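Local coordinates for protein ferritin, putative (Archaeoglobus fulgidus, PDB 5LS9) that probably stores iron inside a shell of 24 subunits, an archaeal ferritin given human-like features so that it can serve cell-targeted delivery, at residues A11-I16 / G68-Q73; A18-A23 / Q73-P78; L27-Y32 / S80-P85; H91-E96 / E131-A136. The protein carries 10 engineered substitutions. One frame throughout, in Å; residues are numbered along the deposited sequence.

Contact 1 (A11-I16 / G68-Q73). Engineered in segment 68-73: I70 (natural residue Val), F71 (natural residue Lys), Q73 (natural residue Tyr).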
# COMPACT_ATOMS: atom_id res chain seq x y z
N ALA F 11 -43.76 -21.22 40.95
CA ALA F 11 -42.86 -20.33 41.67
C ALA F 11 -42.19 -19.30 40.75
O ALA F 11 -41.92 -18.17 41.17
CB ALA F 11 -41.80 -21.14 42.42
N LEU F 12 -41.90 -19.71 39.51
CA LEU F 12 -41.27 -18.82 38.51
C LEU F 12 -42.27 -17.84 37.90
O LEU F 12 -41.92 -16.70 37.60
CB LEU F 12 -40.59 -19.64 37.41
CG LEU F 12 -39.35 -20.48 37.78
CD1 LEU F 12 -38.97 -21.39 36.63
CD2 LEU F 12 -38.18 -19.60 38.19
N ASN F 13 -43.51 -18.28 37.69
CA ASN F 13 -44.60 -17.37 37.30
C ASN F 13 -44.82 -16.26 38.32
O ASN F 13 -45.18 -15.14 37.95
CB ASN F 13 -45.90 -18.14 37.12
CG ASN F 13 -45.98 -18.83 35.79
OD1 ASN F 13 -45.95 -18.19 34.75
ND2 ASN F 13 -46.11 -20.15 35.80
N ARG F 14 -44.62 -16.60 39.59
CA ARG F 14 -44.66 -15.60 40.66
C ARG F 14 -43.51 -14.63 40.50
O ARG F 14 -43.72 -13.41 40.53
CB ARG F 14 -44.60 -16.26 42.05
CG ARG F 14 -45.93 -16.84 42.53
CD ARG F 14 -46.89 -15.73 42.95
NE ARG F 14 -48.28 -16.17 42.87
CZ ARG F 14 -49.34 -15.35 42.82
NH1 ARG F 14 -49.19 -14.03 42.82
NH2 ARG F 14 -50.56 -15.87 42.75
N GLN F 15 -42.29 -15.16 40.32
CA GLN F 15 -41.10 -14.31 40.17
C GLN F 15 -41.28 -13.40 38.96
O GLN F 15 -41.19 -12.17 39.10
CB GLN F 15 -39.82 -15.16 40.09
CG GLN F 15 -38.52 -14.36 40.02
CD GLN F 15 -38.30 -13.40 41.18
OE1 GLN F 15 -38.91 -13.53 42.25
NE2 GLN F 15 -37.42 -12.41 40.98
N ILE F 16 -41.58 -13.98 37.80
CA ILE F 16 -41.91 -13.20 36.60
C ILE F 16 -42.85 -12.04 36.94
O ILE F 16 -42.61 -10.90 36.55
CB ILE F 16 -42.57 -14.04 35.50
CG1 ILE F 16 -41.57 -15.00 34.86
CG2 ILE F 16 -43.10 -13.14 34.39
CD1 ILE F 16 -42.21 -16.04 33.96
N GLY F 68 -42.88 -25.67 30.16
CA GLY F 68 -43.82 -25.12 31.14
C GLY F 68 -44.63 -23.98 30.57
O GLY F 68 -44.15 -23.24 29.72
N ARG F 69 -45.87 -23.83 31.04
CA ARG F 69 -46.76 -22.75 30.59
C ARG F 69 -46.65 -21.53 31.51
O ARG F 69 -46.35 -21.67 32.69
CB ARG F 69 -48.22 -23.23 30.52
CG ARG F 69 -49.25 -22.19 30.09
CD ARG F 69 -49.11 -21.79 28.62
NE ARG F 69 -49.78 -20.53 28.30
CZ ARG F 69 -51.05 -20.41 27.90
NH1 ARG F 69 -51.84 -21.47 27.76
NH2 ARG F 69 -51.54 -19.20 27.63
N ILE F 70 -46.91 -20.35 30.95
CA ILE F 70 -46.78 -19.08 31.65
C ILE F 70 -48.15 -18.40 31.72
O ILE F 70 -48.73 -18.08 30.68
CB ILE F 70 -45.82 -18.16 30.88
CG1 ILE F 70 -44.45 -18.83 30.70
CG2 ILE F 70 -45.65 -16.82 31.59
CD1 ILE F 70 -43.86 -18.65 29.32
N PHE F 71 -48.65 -18.17 32.93
CA PHE F 71 -49.90 -17.43 33.14
C PHE F 71 -49.59 -16.08 33.80
O PHE F 71 -48.86 -16.02 34.79
CB PHE F 71 -50.87 -18.23 34.02
CG PHE F 71 -51.71 -19.25 33.27
CD1 PHE F 71 -51.17 -20.44 32.82
CD2 PHE F 71 -53.07 -19.04 33.07
CE1 PHE F 71 -51.94 -21.38 32.16
CE2 PHE F 71 -53.84 -19.98 32.40
CZ PHE F 71 -53.28 -21.15 31.94
N LEU F 72 -50.17 -15.01 33.25
CA LEU F 72 -49.85 -13.64 33.66
C LEU F 72 -50.91 -13.01 34.55
O LEU F 72 -51.93 -12.52 34.05
CB LEU F 72 -49.67 -12.75 32.43
CG LEU F 72 -48.45 -13.01 31.55
CD1 LEU F 72 -48.54 -12.13 30.31
CD2 LEU F 72 -47.17 -12.74 32.31
N GLN F 73 -50.65 -12.98 35.85
CA GLN F 73 -51.59 -12.40 36.82
C GLN F 73 -51.70 -10.88 36.68
O GLN F 73 -50.98 -10.27 35.90
CB GLN F 73 -51.17 -12.76 38.26
CG GLN F 73 -51.81 -14.03 38.79
CD GLN F 73 -51.38 -15.26 38.01
OE1 GLN F 73 -50.19 -15.55 37.89
NE2 GLN F 73 -52.36 -16.00 37.47
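Segment 68-73 runs extended beside a turn of the helix that carries 11-16, and the two backbones come nearest at N13 and I70, with 6.3 Å between N13 CA and I70 CA. The amide of N13 carries the polar half of the contact. Its CG lies anti to the carbonyl carbon (chi1 -81°), which aims the group at the loop so that both of its ends meet backbone. F71 N donates to N13 OD1 over 3.3 Å; the approach is bent, at 137° at the hydrogen, and the donor stands above the carbonyl plane of the amide. On the other branch N13 ND2 points almost straight at R69 O, but at 3.5 Å this bond is weak. The two bonds span I70, whose CG2 rests 3.5 Å from N13 OD1. Beneath the amide the contact turns apolar: I16 CD1 packs on I70 CG2 at 4.2 Å, and I16 and I70 also touch helix 39-65, at M59 and V63 respectively. I70 and F71 are engineered residues, so their side chains belong to the redesigned loop. F71 CE1 lies over one face of the R69 guanidinium, toward its rim; that cation is taken up by E81, S80 and S31 of a second subunit. Because both hydrogen bonds of N13 go to backbone atoms, its modest grip probably depends on the path of the loop more than on the identity of the side chains there, and one buried amide is offered both a donor and an acceptor.

Contact 2 (A18-A23 / Q73-P78). Engineered in segment 73-78: Q73 (natural residue Tyr), D74 (natural residue Ala), I75 (natural residue Val), K76 (natural residue Glu), K77 (natural residue Glu). With MG (magnesium ion), chain M.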
# COMPACT_ATOMS: atom_id res chain seq x y z
N ALA F 18 -43.45 -10.76 39.95
CA ALA F 18 -42.71 -9.90 40.89
C ALA F 18 -41.72 -9.00 40.15
O ALA F 18 -41.61 -7.80 40.43
CB ALA F 18 -41.97 -10.76 41.90
N GLU F 19 -41.01 -9.60 39.21
CA GLU F 19 -40.12 -8.86 38.34
C GLU F 19 -40.91 -7.82 37.55
O GLU F 19 -40.45 -6.68 37.39
CB GLU F 19 -39.35 -9.80 37.39
CG GLU F 19 -38.37 -10.76 38.07
CD GLU F 19 -37.11 -10.08 38.59
OE1 GLU F 19 -37.04 -8.83 38.59
OE2 GLU F 19 -36.17 -10.81 39.00
N ILE F 20 -42.09 -8.19 37.06
CA ILE F 20 -42.94 -7.25 36.31
C ILE F 20 -43.51 -6.15 37.23
O ILE F 20 -43.66 -5.01 36.80
CB ILE F 20 -44.05 -7.97 35.49
CG1 ILE F 20 -43.42 -8.75 34.33
CG2 ILE F 20 -45.02 -6.96 34.89
CD1 ILE F 20 -44.35 -9.75 33.68
N TYR F 21 -43.80 -6.48 38.49
CA TYR F 21 -44.19 -5.43 39.43
C TYR F 21 -42.99 -4.50 39.72
O TYR F 21 -43.15 -3.28 39.77
CB TYR F 21 -44.77 -6.00 40.72
CG TYR F 21 -45.04 -4.91 41.74
CD1 TYR F 21 -45.83 -3.80 41.42
CD2 TYR F 21 -44.48 -4.96 43.02
CE1 TYR F 21 -46.05 -2.78 42.33
CE2 TYR F 21 -44.72 -3.96 43.94
CZ TYR F 21 -45.50 -2.87 43.59
OH TYR F 21 -45.73 -1.87 44.50
N SER F 22 -41.81 -5.08 39.90
CA SER F 22 -40.58 -4.30 40.10
C SER F 22 -40.41 -3.28 38.98
O SER F 22 -40.09 -2.12 39.24
CB SER F 22 -39.35 -5.21 40.20
OG SER F 22 -39.53 -6.23 41.17
N ALA F 23 -40.65 -3.69 37.74
CA ALA F 23 -40.63 -2.77 36.60
C ALA F 23 -41.68 -1.67 36.74
O ALA F 23 -41.38 -0.49 36.66
CB ALA F 23 -40.86 -3.54 35.30
N GLN F 73 -50.65 -12.98 35.85
CA GLN F 73 -51.59 -12.40 36.82
C GLN F 73 -51.70 -10.88 36.68
O GLN F 73 -50.98 -10.27 35.90
CB GLN F 73 -51.17 -12.76 38.26
CG GLN F 73 -51.81 -14.03 38.79
CD GLN F 73 -51.38 -15.26 38.01
OE1 GLN F 73 -50.19 -15.55 37.89
NE2 GLN F 73 -52.36 -16.00 37.47
N ASP F 74 -52.62 -10.30 37.45
CA ASP F 74 -52.80 -8.85 37.50
C ASP F 74 -51.67 -8.14 38.26
O ASP F 74 -51.12 -8.69 39.23
CB ASP F 74 -54.15 -8.52 38.16
CG ASP F 74 -54.23 -8.97 39.61
OD1 ASP F 74 -53.88 -10.15 39.89
OD2 ASP F 74 -54.63 -8.15 40.46
N ILE F 75 -51.34 -6.93 37.82
CA ILE F 75 -50.28 -6.13 38.45
C ILE F 75 -50.87 -5.09 39.40
O ILE F 75 -51.78 -4.35 39.04
CB ILE F 75 -49.40 -5.43 37.39
CG1 ILE F 75 -48.71 -6.47 36.49
CG2 ILE F 75 -48.36 -4.52 38.05
CD1 ILE F 75 -47.77 -7.42 37.21
N LYS F 76 -50.30 -5.02 40.60
CA LYS F 76 -50.80 -4.16 41.67
C LYS F 76 -50.39 -2.70 41.47
O LYS F 76 -49.31 -2.42 40.94
CB LYS F 76 -50.24 -4.61 43.02
CG LYS F 76 -50.39 -6.09 43.34
CD LYS F 76 -51.83 -6.55 43.30
CE LYS F 76 -52.03 -7.81 44.11
NZ LYS F 76 -53.45 -7.99 44.49
N LYS F 77 -51.23 -1.77 41.91
CA LYS F 77 -50.91 -0.35 41.82
C LYS F 77 -49.72 0.01 42.71
O LYS F 77 -49.74 -0.25 43.92
CB LYS F 77 -52.10 0.52 42.22
CG LYS F 77 -51.75 2.01 42.24
CD LYS F 77 -52.83 2.86 42.87
CE LYS F 77 -53.84 3.34 41.84
NZ LYS F 77 -54.74 4.36 42.43
N PRO F 78 -48.69 0.63 42.13
CA PRO F 78 -47.50 0.97 42.90
C PRO F 78 -47.69 2.22 43.76
O PRO F 78 -48.69 2.94 43.60
CB PRO F 78 -46.45 1.22 41.82
CG PRO F 78 -47.23 1.76 40.67
CD PRO F 78 -48.59 1.12 40.73
MG MG M . -34.79 -8.46 39.18
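Two side chains of helix 18-23, I20 and Y21, meet the loop at 73-78 in different ways, and I75, an engineered residue, touches both. I20 and I75 cross at about a right angle: I20 CG2, anti to its backbone N, touches I75 CD1 at 3.6 Å, the branch of one against the tip of the other. Y21 instead swings out alongside the loop, its CG anti to the backbone N (chi1 174°), so that the ring spans from I75 to P78. I75 CG2 sits at the ring edge, 4.3 Å from Y21 CD1. Farther out, Y21 CE1 is 3.6 Å from the backbone O of K76, another engineered residue. The proline and the tyrosine cross obliquely, with Y21 CE1 4.1 Å from P78 CB. An alanine at Y21 would remove the ring that joins I75 to P78 and would probably loosen the loop's hold on the helix. The inward side of the same helix is polar: E19 OE1 binds the magnesium ion at 2.4 Å, in a site completed by E52 and Q129, and E19 OE2 accepts from Q15. I75 also packs on Y24 of a second subunit. Such a helix, with metal ligands facing inward and a long connection laid along its outer side, is typical of the ferritin four-helix bundle, whose second and third helices are joined by this crossover.

Contact 3 (L27-Y32 / S80-P85). Engineered in segment 80-85: E83 (natural residue Asp).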
# COMPACT_ATOMS: atom_id res chain seq x y z
N LEU F 27 -40.98 2.41 37.00
CA LEU F 27 -41.69 3.32 36.11
C LEU F 27 -42.34 4.43 36.94
O LEU F 27 -42.16 5.61 36.65
CB LEU F 27 -42.75 2.58 35.28
CG LEU F 27 -43.56 3.45 34.32
CD1 LEU F 27 -42.67 4.36 33.47
CD2 LEU F 27 -44.42 2.57 33.42
N SER F 28 -43.07 4.05 37.99
CA SER F 28 -43.73 5.01 38.89
C SER F 28 -42.75 5.96 39.60
O SER F 28 -43.13 7.08 39.96
CB SER F 28 -44.58 4.29 39.94
OG SER F 28 -45.28 5.22 40.77
N MET F 29 -41.52 5.52 39.84
CA MET F 29 -40.49 6.40 40.40
C MET F 29 -40.04 7.43 39.35
O MET F 29 -39.84 8.60 39.68
CB MET F 29 -39.31 5.61 40.94
CG MET F 29 -39.58 5.00 42.31
SD MET F 29 -38.42 3.69 42.74
CE MET F 29 -39.01 3.26 44.37
N ALA F 30 -39.90 6.99 38.10
CA ALA F 30 -39.54 7.89 36.99
C ALA F 30 -40.52 9.06 36.89
O ALA F 30 -40.12 10.20 36.71
CB ALA F 30 -39.49 7.13 35.67
N SER F 31 -41.81 8.75 37.01
CA SER F 31 -42.85 9.78 37.02
C SER F 31 -42.69 10.70 38.22
O SER F 31 -42.82 11.92 38.10
CB SER F 31 -44.23 9.12 37.04
OG SER F 31 -44.40 8.38 38.23
N TYR F 32 -42.42 10.11 39.39
CA TYR F 32 -42.20 10.88 40.61
C TYR F 32 -41.07 11.89 40.42
O TYR F 32 -41.26 13.09 40.67
CB TYR F 32 -41.92 9.94 41.80
CG TYR F 32 -41.34 10.62 43.02
CD1 TYR F 32 -42.10 11.49 43.80
CD2 TYR F 32 -40.02 10.39 43.40
CE1 TYR F 32 -41.56 12.11 44.91
CE2 TYR F 32 -39.47 11.01 44.51
CZ TYR F 32 -40.24 11.87 45.26
OH TYR F 32 -39.68 12.47 46.36
N SER F 80 -47.35 5.89 44.66
CA SER F 80 -47.32 7.06 43.80
C SER F 80 -46.37 8.12 44.36
O SER F 80 -45.73 8.85 43.59
CB SER F 80 -48.74 7.62 43.65
OG SER F 80 -49.72 6.57 43.70
N GLU F 81 -46.24 8.17 45.69
CA GLU F 81 -45.48 9.24 46.36
C GLU F 81 -44.36 8.79 47.30
O GLU F 81 -44.34 7.65 47.79
CB GLU F 81 -46.44 10.15 47.13
CG GLU F 81 -47.24 11.08 46.23
CD GLU F 81 -46.34 11.88 45.30
OE1 GLU F 81 -45.28 12.35 45.78
OE2 GLU F 81 -46.70 12.03 44.10
N TRP F 82 -43.43 9.72 47.54
CA TRP F 82 -42.29 9.54 48.42
C TRP F 82 -41.85 10.89 49.00
O TRP F 82 -41.93 11.92 48.33
CB TRP F 82 -41.12 8.88 47.68
CG TRP F 82 -41.32 7.41 47.39
CD1 TRP F 82 -41.11 6.36 48.25
CD2 TRP F 82 -41.78 6.83 46.16
NE1 TRP F 82 -41.42 5.17 47.63
CE2 TRP F 82 -41.83 5.43 46.35
CE3 TRP F 82 -42.16 7.37 44.92
CZ2 TRP F 82 -42.24 4.57 45.34
CZ3 TRP F 82 -42.57 6.51 43.93
CH2 TRP F 82 -42.60 5.12 44.14
N GLU F 83 -41.37 10.86 50.24
CA GLU F 83 -40.93 12.06 50.95
C GLU F 83 -39.84 12.81 50.19
O GLU F 83 -39.89 14.04 50.09
CB GLU F 83 -40.37 11.69 52.33
CG GLU F 83 -41.43 11.27 53.35
CD GLU F 83 -42.01 12.45 54.11
OE1 GLU F 83 -41.27 13.10 54.89
OE2 GLU F 83 -43.22 12.71 53.95
N SER F 84 -38.87 12.06 49.67
CA SER F 84 -37.65 12.63 49.09
C SER F 84 -36.92 11.64 48.17
O SER F 84 -37.07 10.42 48.30
CB SER F 84 -36.69 13.04 50.20
OG SER F 84 -36.33 11.91 50.99
N PRO F 85 -36.10 12.17 47.24
CA PRO F 85 -35.21 11.33 46.45
C PRO F 85 -34.44 10.31 47.31
O PRO F 85 -34.19 9.18 46.86
CB PRO F 85 -34.26 12.34 45.82
CG PRO F 85 -35.10 13.55 45.64
CD PRO F 85 -36.02 13.59 46.83
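The Y32 ring receives W82 over one face, W82 CE3 standing 3.9 Å from Y32 CG and offset toward the rim, while S84 and P85 N border the ring at its edge. W82 turns its own edge to that face: with the planes 66° apart and the centroids of the two six-membered rings 5.5 Å apart, the pair forms an edge-to-face contact. W82 CB also lies over the Y32 face as a CH-pi contact. One face of the indole is in turn met by M29, whose CG is 3.5 Å from W82 CH2, and whose extended chain carries CE on to 3.6 Å from W82 CZ2; SD stands obliquely in a Met-aromatic contact. S28 O lies at the indole edge, 4.0 Å from W82 CZ3. All this closes the far end of the long ferritin crossover, where the loop turns into helix 85-112 and S84 caps A87 N. Y32 is set over the loop by a CG anti to its backbone N (chi1 165°), which carries its hydroxyl to 3.9 Å from P85 CD. An alanine at Y32 would take away the face on which W82 rests and would probably leave the indole less firmly placed. E81 crosses the tyrosine at about a right angle, its OE1 3.8 Å from Y32 CE1, while its other oxygen, OE2, forms a salt bridge with R69 of a second subunit.

Contact 4 (H91-E96 / E131-A136)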
# COMPACT_ATOMS: atom_id res chain seq x y z
N HIS F 91 -36.33 2.88 49.40
CA HIS F 91 -37.33 1.87 49.07
C HIS F 91 -36.81 0.91 48.00
O HIS F 91 -37.09 -0.30 48.06
CB HIS F 91 -38.63 2.52 48.58
CG HIS F 91 -39.80 1.60 48.63
ND1 HIS F 91 -40.28 0.94 47.51
CD2 HIS F 91 -40.59 1.21 49.66
CE1 HIS F 91 -41.32 0.20 47.85
NE2 HIS F 91 -41.53 0.35 49.15
N VAL F 92 -36.06 1.45 47.04
CA VAL F 92 -35.44 0.64 45.99
C VAL F 92 -34.56 -0.45 46.61
O VAL F 92 -34.67 -1.62 46.25
CB VAL F 92 -34.61 1.52 45.02
CG1 VAL F 92 -33.78 0.68 44.06
CG2 VAL F 92 -35.52 2.46 44.23
N TYR F 93 -33.71 -0.05 47.55
CA TYR F 93 -32.84 -1.01 48.24
C TYR F 93 -33.67 -2.09 48.93
O TYR F 93 -33.61 -3.26 48.54
CB TYR F 93 -31.92 -0.27 49.23
CG TYR F 93 -30.94 -1.17 49.98
CD1 TYR F 93 -30.05 -1.99 49.30
CD2 TYR F 93 -30.91 -1.17 51.38
CE1 TYR F 93 -29.15 -2.79 49.99
CE2 TYR F 93 -30.02 -1.98 52.07
CZ TYR F 93 -29.14 -2.78 51.37
OH TYR F 93 -28.26 -3.58 52.06
N GLU F 94 -34.49 -1.70 49.91
CA GLU F 94 -35.30 -2.65 50.69
C GLU F 94 -36.31 -3.44 49.84
O GLU F 94 -36.72 -4.53 50.25
CB GLU F 94 -36.02 -1.96 51.85
CG GLU F 94 -35.22 -1.93 53.15
CD GLU F 94 -35.94 -1.20 54.30
OE1 GLU F 94 -36.92 -0.47 54.03
OE2 GLU F 94 -35.52 -1.36 55.46
N HIS F 95 -36.71 -2.90 48.69
CA HIS F 95 -37.47 -3.67 47.70
C HIS F 95 -36.54 -4.68 47.03
O HIS F 95 -36.90 -5.85 46.89
CB HIS F 95 -38.11 -2.75 46.65
CG HIS F 95 -38.88 -3.48 45.59
ND1 HIS F 95 -40.25 -3.68 45.65
CD2 HIS F 95 -38.48 -4.07 44.43
CE1 HIS F 95 -40.65 -4.35 44.58
NE2 HIS F 95 -39.59 -4.60 43.83
N GLU F 96 -35.37 -4.22 46.59
CA GLU F 96 -34.42 -5.09 45.88
C GLU F 96 -33.83 -6.16 46.79
O GLU F 96 -33.57 -7.27 46.32
CB GLU F 96 -33.29 -4.31 45.21
CG GLU F 96 -33.69 -3.63 43.90
CD GLU F 96 -33.83 -4.60 42.73
OE1 GLU F 96 -34.03 -5.82 42.96
OE2 GLU F 96 -33.74 -4.13 41.57
N GLU F 131 -25.12 -6.77 42.08
CA GLU F 131 -24.89 -5.44 41.49
C GLU F 131 -26.08 -4.49 41.63
O GLU F 131 -25.90 -3.27 41.61
CB GLU F 131 -24.48 -5.56 40.00
CG GLU F 131 -23.04 -6.00 39.77
CD GLU F 131 -22.45 -5.50 38.45
OE1 GLU F 131 -23.24 -5.21 37.52
OE2 GLU F 131 -21.21 -5.38 38.35
N GLU F 132 -27.29 -5.04 41.76
CA GLU F 132 -28.50 -4.22 41.96
C GLU F 132 -28.55 -3.61 43.38
O GLU F 132 -29.02 -2.48 43.55
CB GLU F 132 -29.76 -5.05 41.69
CG GLU F 132 -29.91 -5.53 40.25
CD GLU F 132 -30.86 -4.68 39.41
OE1 GLU F 132 -31.00 -3.47 39.69
OE2 GLU F 132 -31.47 -5.22 38.47
N GLU F 133 -28.08 -4.36 44.38
CA GLU F 133 -27.98 -3.87 45.77
C GLU F 133 -26.91 -2.80 45.91
O GLU F 133 -27.17 -1.72 46.43
CB GLU F 133 -27.66 -5.01 46.75
CG GLU F 133 -28.83 -5.90 47.15
CD GLU F 133 -28.44 -6.94 48.19
OE1 GLU F 133 -27.83 -6.56 49.22
OE2 GLU F 133 -28.73 -8.14 47.99
N ALA F 134 -25.70 -3.13 45.44
CA ALA F 134 -24.52 -2.26 45.60
C ALA F 134 -24.60 -0.97 44.77
O ALA F 134 -23.92 -0.00 45.11
CB ALA F 134 -23.24 -3.01 45.26
N SER F 135 -25.40 -0.97 43.71
CA SER F 135 -25.64 0.24 42.90
C SER F 135 -26.71 1.14 43.52
O SER F 135 -26.58 2.36 43.55
CB SER F 135 -26.06 -0.13 41.47
OG SER F 135 -24.98 -0.73 40.76
N ALA F 136 -27.76 0.51 44.03
CA ALA F 136 -28.79 1.22 44.79
C ALA F 136 -28.18 1.82 46.04
O ALA F 136 -28.25 3.04 46.25
CB ALA F 136 -29.92 0.27 45.16
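Helices 91-96 and 131-136 run antiparallel at 161°, their axes 9.3 Å apart at closest, and the backbones come nearest where small side chains meet. V92 CG1, anti to its backbone N, packs tightly on A136 CB at 4.0 Å, and the small side chain of A136 is consistent with the close approach of the backbones there, Y93 CA standing 5.8 Å from A136 CA. V92 also touches Y26 and M29 of helix 6-35 and M45 of helix 39-65, so this apolar patch faces the bundle interior. The flank formed by Y93 and E133 is looser and partly exposed. Y93 swings its ring across the groove (CG anti to the backbone N, chi1 -179°), yet Y93 CE1 comes no nearer than 4.1 Å to E133 OE1, with ring and carboxylate planes 61° apart; the other carboxylate oxygen, E133 OE2, is held by T100. One turn from the valine the buried interface becomes acidic. E96 and E132, both bent at chi2, bring E96 OE2 within 3.4 Å of E132 OE1, two acceptors with no hydrogen bond between them. Q129 donates to E96 OE1, and E132 OE1 takes a weak bond from Q48. Such crowding of carboxylates, with E52 also near both, would probably favour binding of cations or uptake of a proton by one of them. E96 has its side chain about 5 Å from the magnesium ion bound by E19, E52 and Q129. Buried acids gathered round a metal between antiparallel helices are characteristic of the ferritin four-helix bundle, a site that probably corresponds to the ferroxidase centre of related ferritins.

In the fold
Contacts 1, 2 and 3 follow one another along helix 6-35, and the loop between helix 39-65 and helix 85-112 runs beside it in the same direction. Their centres are about 12 Å apart from contact 1 to contact 2, about 16 Å from contact 2 to contact 3, and about 27 Å between contacts 1 and 3; contacts 1 and 2 share the engineered Q73. All three also touch a second subunit, so the loop serves both the bundle and the assembly. Contact 4, which joins helices 85-112 and 116-146, comes later in the chain and lies deeper, its centre about 8 Å from the centre of the chain. It meets contact 2 through S22 and H95, a probable hydrogen bond, and contact 3 through M29 and V92.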